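Local coordinates for tRNA (adenine(58)-N(1))-methyltransferase catalytic subunit TRM61 C-terminal domain-containing protein (Thermoplasma acidophilum, PDB 1YB2) that is of unproven function but is probably an S-adenosyl-L-methionine-dependent methyltransferase that modifies adenine in tRNA, at residues 115-120 with 185-190; 143-148 with 166-171; 192-197 with 222-227; 212-217 with 259-264. All coordinates share one frame; numbering follows the deposited sequence.

Interaction 1: 115-120 with 185-190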
loop_
_atom_site.group_PDB
_atom_site.type_symbol
_atom_site.label_atom_id
_atom_site.label_comp_id
_atom_site.label_asym_id
_atom_site.label_seq_id
_atom_site.Cartn_x
_atom_site.Cartn_y
_atom_site.Cartn_z
ATOM N N LEU A 115 11.097 -2.390 11.637
ATOM C CA LEU A 115 12.296 -3.170 11.378
ATOM C C LEU A 115 12.170 -3.782 9.984
ATOM O O LEU A 115 11.177 -4.446 9.681
ATOM C CB LEU A 115 12.455 -4.286 12.431
ATOM C CG LEU A 115 13.665 -5.212 12.223
ATOM C CD1 LEU A 115 14.953 -4.409 12.373
ATOM C CD2 LEU A 115 13.644 -6.367 13.219
ATOM N N GLU A 116 13.165 -3.538 9.133
ATOM C CA GLU A 116 13.212 -4.139 7.817
ATOM C C GLU A 116 14.445 -5.044 7.717
ATOM O O GLU A 116 15.586 -4.574 7.809
ATOM C CB GLU A 116 13.224 -3.033 6.749
ATOM C CG GLU A 116 13.285 -3.507 5.330
ATOM C CD GLU A 116 13.281 -2.351 4.318
ATOM O OE1 GLU A 116 13.596 -1.197 4.698
ATOM O OE2 GLU A 116 12.979 -2.604 3.129
ATOM N N VAL A 117 14.199 -6.337 7.525
ATOM C CA VAL A 117 15.235 -7.355 7.431
ATOM C C VAL A 117 15.378 -7.744 5.956
ATOM O O VAL A 117 14.480 -8.371 5.373
ATOM C CB VAL A 117 14.899 -8.575 8.325
ATOM C CG1 VAL A 117 16.022 -9.578 8.323
ATOM C CG2 VAL A 117 14.594 -8.115 9.765
ATOM N N GLY A 118 16.489 -7.330 5.353
ATOM C CA GLY A 118 16.701 -7.473 3.912
ATOM C C GLY A 118 16.203 -6.226 3.215
ATOM O O GLY A 118 15.021 -5.897 3.282
ATOM N N VAL A 119 17.105 -5.521 2.552
ATOM C CA VAL A 119 16.776 -4.223 1.995
ATOM C C VAL A 119 16.397 -4.235 0.494
ATOM O O VAL A 119 15.616 -3.393 0.056
ATOM C CB VAL A 119 17.907 -3.188 2.293
ATOM C CG1 VAL A 119 19.104 -3.422 1.404
ATOM C CG2 VAL A 119 17.384 -1.763 2.172
ATOM N N GLY A 120 16.918 -5.191 -0.277
ATOM C CA GLY A 120 16.741 -5.170 -1.744
ATOM C C GLY A 120 17.298 -3.901 -2.371
ATOM O O GLY A 120 18.423 -3.500 -2.069
ATOM N N ALA A 185 10.146 -8.483 6.254
ATOM C CA ALA A 185 11.264 -9.396 5.999
ATOM C C ALA A 185 11.320 -9.919 4.564
ATOM O O ALA A 185 10.352 -10.493 4.054
ATOM C CB ALA A 185 11.225 -10.556 6.984
ATOM N N ASP A 186 12.479 -9.731 3.934
ATOM C CA ASP A 186 12.732 -10.208 2.589
ATOM C C ASP A 186 14.118 -10.833 2.627
ATOM O O ASP A 186 15.099 -10.236 2.191
ATOM C CB ASP A 186 12.649 -9.037 1.602
ATOM C CG ASP A 186 12.809 -9.465 0.139
ATOM O OD1 ASP A 186 12.729 -10.676 -0.195
ATOM O OD2 ASP A 186 13.028 -8.554 -0.682
ATOM N N ILE A 187 14.181 -12.014 3.224
ATOM C CA ILE A 187 15.401 -12.807 3.322
ATOM C C ILE A 187 15.146 -14.221 2.807
ATOM O O ILE A 187 13.988 -14.646 2.756
ATOM C CB ILE A 187 15.955 -12.872 4.775
ATOM C CG1 ILE A 187 14.855 -13.265 5.775
ATOM C CG2 ILE A 187 16.671 -11.559 5.134
ATOM C CD1 ILE A 187 15.390 -13.567 7.168
ATOM N N PRO A 188 16.221 -14.936 2.397
ATOM C CA PRO A 188 16.144 -16.298 1.857
ATOM C C PRO A 188 15.465 -17.285 2.800
ATOM O O PRO A 188 14.556 -18.015 2.380
ATOM C CB PRO A 188 17.616 -16.698 1.694
ATOM C CG PRO A 188 18.355 -15.452 1.605
ATOM C CD PRO A 188 17.612 -14.445 2.418
ATOM N N ASP A 189 15.889 -17.310 4.063
ATOM C CA ASP A 189 15.467 -18.374 4.976
ATOM C C ASP A 189 14.836 -17.852 6.273
ATOM O O ASP A 189 15.411 -18.013 7.359
ATOM C CB ASP A 189 16.649 -19.310 5.274
ATOM C CG ASP A 189 17.811 -18.598 5.950
ATOM O OD1 ASP A 189 17.938 -17.357 5.801
ATOM O OD2 ASP A 189 18.596 -19.293 6.647
ATOM N N PRO A 190 13.649 -17.214 6.174
ATOM C CA PRO A 190 13.068 -16.676 7.417
ATOM C C PRO A 190 12.722 -17.734 8.478
ATOM O O PRO A 190 12.751 -17.419 9.672
ATOM C CB PRO A 190 11.825 -15.924 6.934
ATOM C CG PRO A 190 11.487 -16.525 5.609
ATOM C CD PRO A 190 12.813 -16.908 4.997
#
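Val-117 and Ala-185 pair in parallel where two neighbouring strands end, their CA atoms 4.7 Å apart, and Asp-186 N closes the pair with a nearly straight 2.8 Å hydrogen bond to Val-117 O, lying almost on the line of the carbonyl bond. Val-117 O also receives a CA-H...O contact from Ala-185 CA at 3.4 Å. The side chains of Val-117 and Ala-185 share one face of the sheet, CB to CB 4.4 Å. Beyond them Ile-187, already past the strand, sends its CG2 methyl to Val-117 CG1 at 3.8 Å. That valine methyl lies opposite the backbone N (chi1 -175°), which turns it to the side where the isoleucine arrives. Gly-118, with no side chain, passes close beside the other segment, its CA 3.6 Å from Asp-186 O. Asp-186 is a predicted S-adenosyl-L-methionine ligand, as is Glu-142, whose carboxylate accepts from Val-119 N. Strand 113-117 is flanked by 137-141 and 180-185; helix 123-132 packs on Glu-116, while Ile-171 touches Val-117 and Phe-209 of strand 205-211 touches Ala-185.

Interaction 2: 143-148 with 166-171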
loop_
_atom_site.group_PDB
_atom_site.type_symbol
_atom_site.label_atom_id
_atom_site.label_comp_id
_atom_site.label_asym_id
_atom_site.label_seq_id
_atom_site.Cartn_x
_atom_site.Cartn_y
_atom_site.Cartn_z
ATOM N N ARG A 143 22.661 -8.067 5.399
ATOM C CA ARG A 143 23.921 -8.834 5.459
ATOM C C ARG A 143 24.955 -8.424 4.398
ATOM O O ARG A 143 26.162 -8.565 4.615
ATOM C CB ARG A 143 23.635 -10.340 5.366
ATOM C CG ARG A 143 23.058 -10.782 4.008
ATOM C CD ARG A 143 22.662 -12.241 4.005
ATOM N NE ARG A 143 21.500 -12.487 4.859
ATOM C CZ ARG A 143 20.922 -13.676 5.028
ATOM N NH1 ARG A 143 21.390 -14.749 4.389
ATOM N NH2 ARG A 143 19.873 -13.792 5.837
ATOM N N ASP A 144 24.488 -7.937 3.255
ATOM C CA ASP A 144 25.371 -7.566 2.148
ATOM C C ASP A 144 25.754 -6.083 2.197
ATOM O O ASP A 144 24.900 -5.206 2.037
ATOM C CB ASP A 144 24.718 -7.919 0.810
ATOM C CG ASP A 144 25.686 -7.849 -0.349
ATOM O OD1 ASP A 144 25.917 -6.742 -0.887
ATOM O OD2 ASP A 144 26.220 -8.914 -0.728
ATOM N N GLU A 145 27.041 -5.810 2.412
ATOM C CA GLU A 145 27.530 -4.441 2.606
ATOM C C GLU A 145 27.252 -3.562 1.391
ATOM O O GLU A 145 26.872 -2.394 1.529
ATOM C CB GLU A 145 29.036 -4.441 2.914
ATOM C CG GLU A 145 29.561 -3.150 3.549
ATOM C CD GLU A 145 31.083 -3.091 3.599
ATOM O OE1 GLU A 145 31.718 -2.969 2.527
ATOM O OE2 GLU A 145 31.649 -3.154 4.712
ATOM N N ASP A 146 27.447 -4.130 0.204
ATOM C CA ASP A 146 27.331 -3.372 -1.036
ATOM C C ASP A 146 25.868 -3.053 -1.344
ATOM O O ASP A 146 25.545 -1.915 -1.683
ATOM C CB ASP A 146 27.991 -4.115 -2.201
ATOM C CG ASP A 146 29.520 -4.047 -2.165
ATOM O OD1 ASP A 146 30.109 -3.441 -1.233
ATOM O OD2 ASP A 146 30.146 -4.606 -3.091
ATOM N N ASN A 147 24.996 -4.056 -1.203
ATOM C CA ASN A 147 23.559 -3.866 -1.337
ATOM C C ASN A 147 23.028 -2.826 -0.361
ATOM O O ASN A 147 22.172 -2.022 -0.726
ATOM C CB ASN A 147 22.796 -5.189 -1.158
ATOM C CG ASN A 147 23.012 -6.158 -2.314
ATOM O OD1 ASN A 147 23.758 -5.874 -3.250
ATOM N ND2 ASN A 147 22.371 -7.318 -2.242
ATOM N N LEU A 148 23.541 -2.842 0.872
ATOM C CA LEU A 148 23.149 -1.855 1.881
ATOM C C LEU A 148 23.542 -0.434 1.486
ATOM O O LEU A 148 22.702 0.464 1.503
ATOM C CB LEU A 148 23.698 -2.205 3.272
ATOM C CG LEU A 148 23.313 -1.244 4.407
ATOM C CD1 LEU A 148 21.785 -1.117 4.563
ATOM C CD2 LEU A 148 23.945 -1.672 5.719
ATOM N N THR A 166 20.955 1.634 10.387
ATOM C CA THR A 166 21.322 0.426 9.654
ATOM C C THR A 166 22.232 -0.482 10.464
ATOM O O THR A 166 23.076 -0.020 11.246
ATOM C CB THR A 166 22.040 0.724 8.309
ATOM O OG1 THR A 166 23.297 1.339 8.579
ATOM C CG2 THR A 166 21.191 1.615 7.389
ATOM N N SER A 167 22.048 -1.780 10.268
ATOM C CA SER A 167 22.984 -2.770 10.774
ATOM C C SER A 167 23.405 -3.662 9.624
ATOM O O SER A 167 22.579 -4.320 9.003
ATOM C CB SER A 167 22.353 -3.613 11.871
ATOM O OG SER A 167 23.300 -4.562 12.312
ATOM N N ARG A 168 24.695 -3.652 9.324
ATOM C CA ARG A 168 25.246 -4.537 8.323
ATOM C C ARG A 168 25.591 -5.827 9.058
ATOM O O ARG A 168 26.680 -5.969 9.620
ATOM C CB ARG A 168 26.494 -3.916 7.663
ATOM C CG ARG A 168 26.789 -4.386 6.229
ATOM C CD ARG A 168 27.063 -5.891 6.131
ATOM N NE ARG A 168 28.241 -6.297 6.900
ATOM C CZ ARG A 168 28.432 -7.521 7.398
ATOM N NH1 ARG A 168 27.522 -8.467 7.207
ATOM N NH2 ARG A 168 29.526 -7.796 8.098
ATOM N N SER A 169 24.638 -6.750 9.076
ATOM C CA SER A 169 24.802 -8.011 9.770
ATOM C C SER A 169 23.717 -8.966 9.314
ATOM O O SER A 169 22.727 -8.547 8.693
ATOM C CB SER A 169 24.705 -7.815 11.293
ATOM O OG SER A 169 23.400 -7.418 11.674
ATOM N N ASP A 170 23.919 -10.249 9.605
ATOM C CA ASP A 170 22.868 -11.243 9.475
ATOM C C ASP A 170 21.922 -11.033 10.641
ATOM O O ASP A 170 22.362 -10.711 11.758
ATOM C CB ASP A 170 23.450 -12.661 9.535
ATOM C CG ASP A 170 22.432 -13.731 9.154
ATOM O OD1 ASP A 170 22.527 -14.237 8.006
ATOM O OD2 ASP A 170 21.536 -14.055 9.986
ATOM N N ILE A 171 20.631 -11.230 10.381
ATOM C CA ILE A 171 19.602 -11.108 11.411
ATOM C C ILE A 171 19.887 -11.985 12.644
ATOM O O ILE A 171 19.574 -11.593 13.771
ATOM C CB ILE A 171 18.150 -11.321 10.833
ATOM C CG1 ILE A 171 17.078 -11.027 11.887
ATOM C CG2 ILE A 171 17.968 -12.719 10.259
ATOM C CD1 ILE A 171 17.025 -9.565 12.318
#
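Arg-143 O receives a hydrogen bond from Arg-168 NH1 at 2.9 Å, a bent one (132° at the hydrogen), with the donor tilted from the carbonyl plane and the oxygen well out of the guanidinium plane. Bends at chi2 and chi3 (both -62°) fold the Arg-168 chain back to that carbonyl, and its aliphatic part lies against the first turn of helix 145-156: CG comes within 3.7 Å of Glu-145 CA, and CB meets Leu-148 CD2 at 3.9 Å. The other leucine methyl, CD1, touches Thr-166 CG2 at 4.0 Å, so Leu-148 packs against the alternate residues Thr-166 and Arg-168, its CD2 also near Thr-166 CB. Arg-143 and Asp-170 run side by side. Asp-170 OD1 sits over the centre of the guanidinium face, 3.5 Å from Arg-143 NH2, a salt bridge of charge alone with no N-H aimed at the oxygen; Asp-170 OD2 accepts from Ala-172 N. Asp-144 caps the helix, its OD1 taking Asn-147 N through the anti lone pair. Strand 137-141, helix 145-156 and strand 164-167 form a beta-alpha-beta unit of the Rossmann-like methyltransferase fold, in which Asp-170, on the loop after the last strand, is a predicted S-adenosyl-L-methionine ligand.

Interaction 3: 192-197 with 222-227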
loop_
_atom_site.group_PDB
_atom_site.type_symbol
_atom_site.label_atom_id
_atom_site.label_comp_id
_atom_site.label_asym_id
_atom_site.label_seq_id
_atom_site.Cartn_x
_atom_site.Cartn_y
_atom_site.Cartn_z
ATOM N N ASN A 192 14.461 -19.856 9.702
ATOM C CA ASN A 192 15.595 -20.034 10.612
ATOM C C ASN A 192 15.751 -18.887 11.593
ATOM O O ASN A 192 16.631 -18.934 12.468
ATOM C CB ASN A 192 16.896 -20.215 9.824
ATOM C CG ASN A 192 17.008 -21.588 9.188
ATOM O OD1 ASN A 192 16.605 -22.597 9.772
ATOM N ND2 ASN A 192 17.550 -21.631 7.984
ATOM N N HIS A 193 14.901 -17.863 11.454
ATOM C CA HIS A 193 15.029 -16.632 12.250
ATOM C C HIS A 193 13.733 -16.143 12.881
ATOM O O HIS A 193 13.668 -15.028 13.390
ATOM C CB HIS A 193 15.657 -15.533 11.387
ATOM C CG HIS A 193 16.909 -15.980 10.698
ATOM N ND1 HIS A 193 18.060 -16.299 11.388
ATOM C CD2 HIS A 193 17.179 -16.200 9.391
ATOM C CE1 HIS A 193 18.989 -16.684 10.532
ATOM N NE2 HIS A 193 18.480 -16.632 9.316
ATOM N N VAL A 194 12.709 -16.994 12.874
ATOM C CA VAL A 194 11.422 -16.606 13.417
ATOM C C VAL A 194 11.461 -16.343 14.925
ATOM O O VAL A 194 10.878 -15.373 15.371
ATOM C CB VAL A 194 10.255 -17.549 12.976
ATOM C CG1 VAL A 194 9.831 -17.205 11.559
ATOM C CG2 VAL A 194 10.655 -19.026 13.070
ATOM N N GLN A 195 12.184 -17.150 15.699
ATOM C CA GLN A 195 12.234 -16.906 17.140
ATOM C C GLN A 195 12.968 -15.595 17.462
ATOM O O GLN A 195 12.494 -14.798 18.273
ATOM C CB GLN A 195 12.825 -18.095 17.894
ATOM C CG GLN A 195 12.133 -18.306 19.234
ATOM C CD GLN A 195 11.725 -19.748 19.494
ATOM O OE1 GLN A 195 11.996 -20.293 20.572
ATOM N NE2 GLN A 195 11.075 -20.376 18.511
ATOM N N LYS A 196 14.102 -15.379 16.795
ATOM C CA LYS A 196 14.808 -14.107 16.847
ATOM C C LYS A 196 13.928 -12.890 16.493
ATOM O O LYS A 196 13.866 -11.915 17.258
ATOM C CB LYS A 196 16.035 -14.149 15.936
ATOM C CG LYS A 196 16.809 -12.827 15.860
ATOM C CD LYS A 196 17.321 -12.430 17.229
ATOM C CE LYS A 196 18.603 -11.634 17.112
ATOM N NZ LYS A 196 18.952 -10.973 18.405
ATOM N N ILE A 197 13.285 -12.945 15.330
ATOM C CA ILE A 197 12.385 -11.874 14.858
ATOM C C ILE A 197 11.244 -11.661 15.852
ATOM O O ILE A 197 10.955 -10.516 16.251
ATOM C CB ILE A 197 11.845 -12.160 13.406
ATOM C CG1 ILE A 197 12.983 -12.047 12.365
ATOM C CG2 ILE A 197 10.719 -11.158 13.012
ATOM C CD1 ILE A 197 12.599 -12.598 10.966
ATOM N N LEU A 222 4.899 -23.016 8.275
ATOM C CA LEU A 222 5.082 -24.146 9.186
ATOM C C LEU A 222 5.967 -23.784 10.363
ATOM O O LEU A 222 5.774 -24.303 11.446
ATOM C CB LEU A 222 5.659 -25.360 8.437
ATOM C CG LEU A 222 4.685 -26.382 7.834
ATOM C CD1 LEU A 222 3.374 -25.747 7.357
ATOM C CD2 LEU A 222 5.343 -27.137 6.689
ATOM N N SER A 223 6.920 -22.881 10.153
ATOM C CA SER A 223 7.812 -22.442 11.234
ATOM C C SER A 223 7.187 -21.461 12.253
ATOM O O SER A 223 7.769 -21.228 13.311
ATOM C CB SER A 223 9.082 -21.809 10.663
ATOM O OG SER A 223 8.831 -20.492 10.177
ATOM N N LEU A 224 6.040 -20.869 11.925
ATOM C CA LEU A 224 5.454 -19.777 12.744
ATOM C C LEU A 224 5.024 -20.078 14.214
ATOM O O LEU A 224 5.385 -19.329 15.161
ATOM C CB LEU A 224 4.302 -19.090 11.983
ATOM C CG LEU A 224 4.692 -18.265 10.750
ATOM C CD1 LEU A 224 3.432 -17.732 10.059
ATOM C CD2 LEU A 224 5.637 -17.122 11.077
ATOM N N SER A 225 4.244 -21.134 14.403
ATOM C CA SER A 225 3.715 -21.469 15.745
ATOM C C SER A 225 4.789 -21.639 16.835
ATOM O O SER A 225 4.620 -21.135 17.943
ATOM C CB SER A 225 2.828 -22.713 15.700
ATOM O OG SER A 225 3.586 -23.812 15.236
ATOM N N ALA A 226 5.885 -22.338 16.527
ATOM C CA ALA A 226 6.971 -22.516 17.510
ATOM C C ALA A 226 7.674 -21.203 17.910
ATOM O O ALA A 226 8.414 -21.164 18.907
ATOM C CB ALA A 226 7.995 -23.545 17.017
ATOM N N SER A 227 7.425 -20.125 17.167
ATOM C CA SER A 227 8.109 -18.864 17.446
ATOM C C SER A 227 7.304 -17.889 18.310
ATOM O O SER A 227 7.829 -16.843 18.652
ATOM C CB SER A 227 8.513 -18.155 16.143
ATOM O OG SER A 227 7.365 -17.652 15.473
#
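The start of helix 194-199 meets the C-terminal part of helix 214-223 and the residues that follow it before strand 229-242. Val-194 carries most of the packing. Its CB faces Ser-227 CB at 3.7 Å, while its two methyls diverge to bracket the hydroxyl of Ser-223: CG1 and CG2 each lie 3.7 Å from Ser-223 OG, and CG2 also comes within 3.6 Å of Ser-223 O. With chi1 at -78°, CG1 is set opposite the carbonyl carbon and CG2 between the backbone N and that carbon, which spreads the pair over the serine. The polar partner of Ser-223 OG is Thr-220 O, one turn back in its own helix, so its contact with the valine methyls is van der Waals only. Leu-224 sets out away from the other segment, but its CD2 comes back to Val-194 CG1 at 4.2 Å. Within 222-227, Leu-224 O is held twice, by Ser-227 N at 3.0 Å and by Ser-227 OG at 2.6 Å. This double hold fixes the serine hydroxyl toward its own turn and presents Ser-227 CB to the valine. Alongside, Gln-195 bends at chi2 and brings its amide to the backbone of Ala-226 and Ser-227, where NE2 is 3.5 Å from Ser-227 CA. Met-229 also touches Val-194, and Phe-209 is shared by Ile-197 and Leu-224. The touching residues lie away from the predicted cofactor residues, although the adjacent His-193 packs on Asp-170. This is plain packing, joining two helices that come before and after strand 205-211 in the Rossmann-like methyltransferase domain.

Interaction 4: 212-217 with 259-264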
loop_
_atom_site.group_PDB
_atom_site.type_symbol
_atom_site.label_atom_id
_atom_site.label_comp_id
_atom_site.label_asym_id
_atom_site.label_seq_id
_atom_site.Cartn_x
_atom_site.Cartn_y
_atom_site.Cartn_z
ATOM N N PRO A 212 9.845 -15.984 -2.637
ATOM C CA PRO A 212 9.690 -16.009 -4.089
ATOM C C PRO A 212 8.895 -17.207 -4.621
ATOM O O PRO A 212 8.473 -17.185 -5.767
ATOM C CB PRO A 212 11.140 -16.080 -4.585
ATOM C CG PRO A 212 11.824 -16.902 -3.563
ATOM C CD PRO A 212 11.140 -16.552 -2.224
ATOM N N ASN A 213 8.707 -18.245 -3.815
ATOM C CA ASN A 213 7.942 -19.407 -4.282
ATOM C C ASN A 213 7.108 -20.095 -3.213
ATOM O O ASN A 213 7.237 -19.803 -2.001
ATOM C CB ASN A 213 8.833 -20.410 -5.036
ATOM C CG ASN A 213 9.994 -20.918 -4.204
ATOM O OD1 ASN A 213 9.808 -21.635 -3.218
ATOM N ND2 ASN A 213 11.207 -20.572 -4.618
ATOM N N PHE A 214 6.253 -21.006 -3.681
ATOM C CA PHE A 214 5.310 -21.699 -2.840
ATOM C C PHE A 214 5.992 -22.527 -1.757
ATOM O O PHE A 214 5.600 -22.452 -0.598
ATOM C CB PHE A 214 4.349 -22.572 -3.670
ATOM C CG PHE A 214 3.384 -23.357 -2.827
ATOM C CD1 PHE A 214 2.150 -22.823 -2.485
ATOM C CD2 PHE A 214 3.717 -24.626 -2.353
ATOM C CE1 PHE A 214 1.262 -23.538 -1.684
ATOM C CE2 PHE A 214 2.839 -25.346 -1.544
ATOM C CZ PHE A 214 1.601 -24.799 -1.215
ATOM N N ASP A 215 7.005 -23.314 -2.133
ATOM C CA ASP A 215 7.676 -24.200 -1.179
ATOM C C ASP A 215 8.326 -23.456 0.005
ATOM O O ASP A 215 8.263 -23.921 1.130
ATOM C CB ASP A 215 8.676 -25.122 -1.883
ATOM C CG ASP A 215 7.981 -26.183 -2.763
ATOM O OD1 ASP A 215 6.811 -26.564 -2.467
ATOM O OD2 ASP A 215 8.601 -26.643 -3.755
ATOM N N GLN A 216 8.929 -22.305 -0.266
ATOM C CA GLN A 216 9.536 -21.473 0.779
ATOM C C GLN A 216 8.471 -20.825 1.671
ATOM O O GLN A 216 8.628 -20.726 2.903
ATOM C CB GLN A 216 10.451 -20.422 0.133
ATOM C CG GLN A 216 11.682 -21.055 -0.510
ATOM C CD GLN A 216 12.641 -20.052 -1.116
ATOM O OE1 GLN A 216 12.735 -18.918 -0.667
ATOM N NE2 GLN A 216 13.394 -20.487 -2.134
ATOM N N SER A 217 7.384 -20.400 1.021
ATOM C CA SER A 217 6.205 -19.847 1.677
ATOM C C SER A 217 5.639 -20.845 2.690
ATOM O O SER A 217 5.367 -20.492 3.838
ATOM C CB SER A 217 5.168 -19.463 0.606
ATOM O OG SER A 217 4.071 -18.749 1.143
ATOM N N THR A 259 5.615 -12.739 -9.600
ATOM C CA THR A 259 4.891 -13.424 -8.520
ATOM C C THR A 259 5.576 -13.292 -7.162
ATOM O O THR A 259 6.768 -13.583 -7.037
ATOM C CB THR A 259 4.721 -14.913 -8.839
ATOM O OG1 THR A 259 3.882 -15.059 -9.987
ATOM C CG2 THR A 259 4.080 -15.653 -7.669
ATOM N N ALA A 260 4.818 -12.859 -6.160
ATOM C CA ALA A 260 5.283 -12.816 -4.767
ATOM C C ALA A 260 4.386 -13.671 -3.873
ATOM O O ALA A 260 3.169 -13.770 -4.103
ATOM C CB ALA A 260 5.305 -11.398 -4.252
ATOM N N PHE A 261 4.990 -14.280 -2.859
ATOM C CA PHE A 261 4.244 -15.017 -1.847
ATOM C C PHE A 261 4.413 -14.253 -0.540
ATOM O O PHE A 261 5.531 -14.094 -0.049
ATOM C CB PHE A 261 4.762 -16.448 -1.744
ATOM C CG PHE A 261 4.467 -17.286 -2.972
ATOM C CD1 PHE A 261 3.398 -18.177 -2.980
ATOM C CD2 PHE A 261 5.225 -17.144 -4.130
ATOM C CE1 PHE A 261 3.103 -18.932 -4.109
ATOM C CE2 PHE A 261 4.940 -17.903 -5.270
ATOM C CZ PHE A 261 3.871 -18.797 -5.251
ATOM N N ILE A 262 3.311 -13.735 -0.013
ATOM C CA ILE A 262 3.378 -12.816 1.116
ATOM C C ILE A 262 2.646 -13.417 2.308
ATOM O O ILE A 262 1.448 -13.699 2.229
ATOM C CB ILE A 262 2.784 -11.445 0.765
ATOM C CG1 ILE A 262 3.454 -10.884 -0.514
ATOM C CG2 ILE A 262 2.925 -10.480 1.959
ATOM C CD1 ILE A 262 2.650 -9.734 -1.171
ATOM N N THR A 263 3.383 -13.628 3.396
ATOM C CA THR A 263 2.836 -14.205 4.632
ATOM C C THR A 263 2.729 -13.115 5.707
ATOM O O THR A 263 3.683 -12.366 5.944
ATOM C CB THR A 263 3.735 -15.359 5.144
ATOM O OG1 THR A 263 3.686 -16.440 4.214
ATOM C CG2 THR A 263 3.305 -15.865 6.552
ATOM N N PHE A 264 1.560 -13.013 6.330
ATOM C CA PHE A 264 1.355 -12.127 7.479
ATOM C C PHE A 264 1.174 -12.945 8.752
ATOM O O PHE A 264 0.449 -13.938 8.755
ATOM C CB PHE A 264 0.102 -11.264 7.284
ATOM C CG PHE A 264 0.146 -10.396 6.066
ATOM C CD1 PHE A 264 -0.486 -10.796 4.884
ATOM C CD2 PHE A 264 0.839 -9.181 6.087
ATOM C CE1 PHE A 264 -0.447 -9.989 3.732
ATOM C CE2 PHE A 264 0.887 -8.357 4.939
ATOM C CZ PHE A 264 0.241 -8.762 3.768
HETATM O O HOH W 1 5.077 -16.283 1.976
#
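Phe-261 lays one face of its ring against the backbone at the start of helix 214-223. With chi1 at -68° its CG stands opposite the carbonyl carbon, and chi2 of -100° turns the ring so that Phe-214 N lies 3.6 Å above the plane, over the centre, while Asn-213 C sits nearer the rim. Phe-261 CE2 approaches Asn-213 CA at 3.5 Å. The Phe-214 side chain, CG opposite its backbone N at chi1 178°, touches through CB, 3.9 Å from Phe-261 CE1, and its ring leads away; Phe-261 CE1 lies near the plane of that ring, at its edge, so the rings do not stack. Ser-217 OG reaches Phe-261 CB at 3.8 Å. A water joins Ser-217 OG at 2.8 Å and Thr-263 OG1 at 2.6 Å, and binds Phe-261 O weakly; Thr-263 OG1 is also bonded to Thr-234 OG1. Asn-213 caps the helix, its OD1 accepting from Gln-216 N. Strand 258-267 runs between 205-211 and 229-242, with helix 214-223 across its face, and Ile-242 of the second subunit packs on Phe-214 and Phe-261.

How the interactions relate
From the N terminus, interaction 1 opens at strand 113-117 and closes a long loop when the chain reaches 185-190. Interaction 2 is nested within it, closing the shorter loop between 143-148 and 166-171; the two touch where Val-117 meets Ile-171. Interaction 3 opens just after interaction 1 closes, and His-193 packs against both Ile-187 and Ile-171. Interaction 4 opens at 212-217 before interaction 3 closes at 222-227, and ends at 259-264, so these two cross; they share helix 214-223, with Leu-224 touching Thr-263. Interactions 1, 2 and 4 reach the same seven-stranded sheet, from its edge strand 164-167 through its middle to the antiparallel strand 258-267.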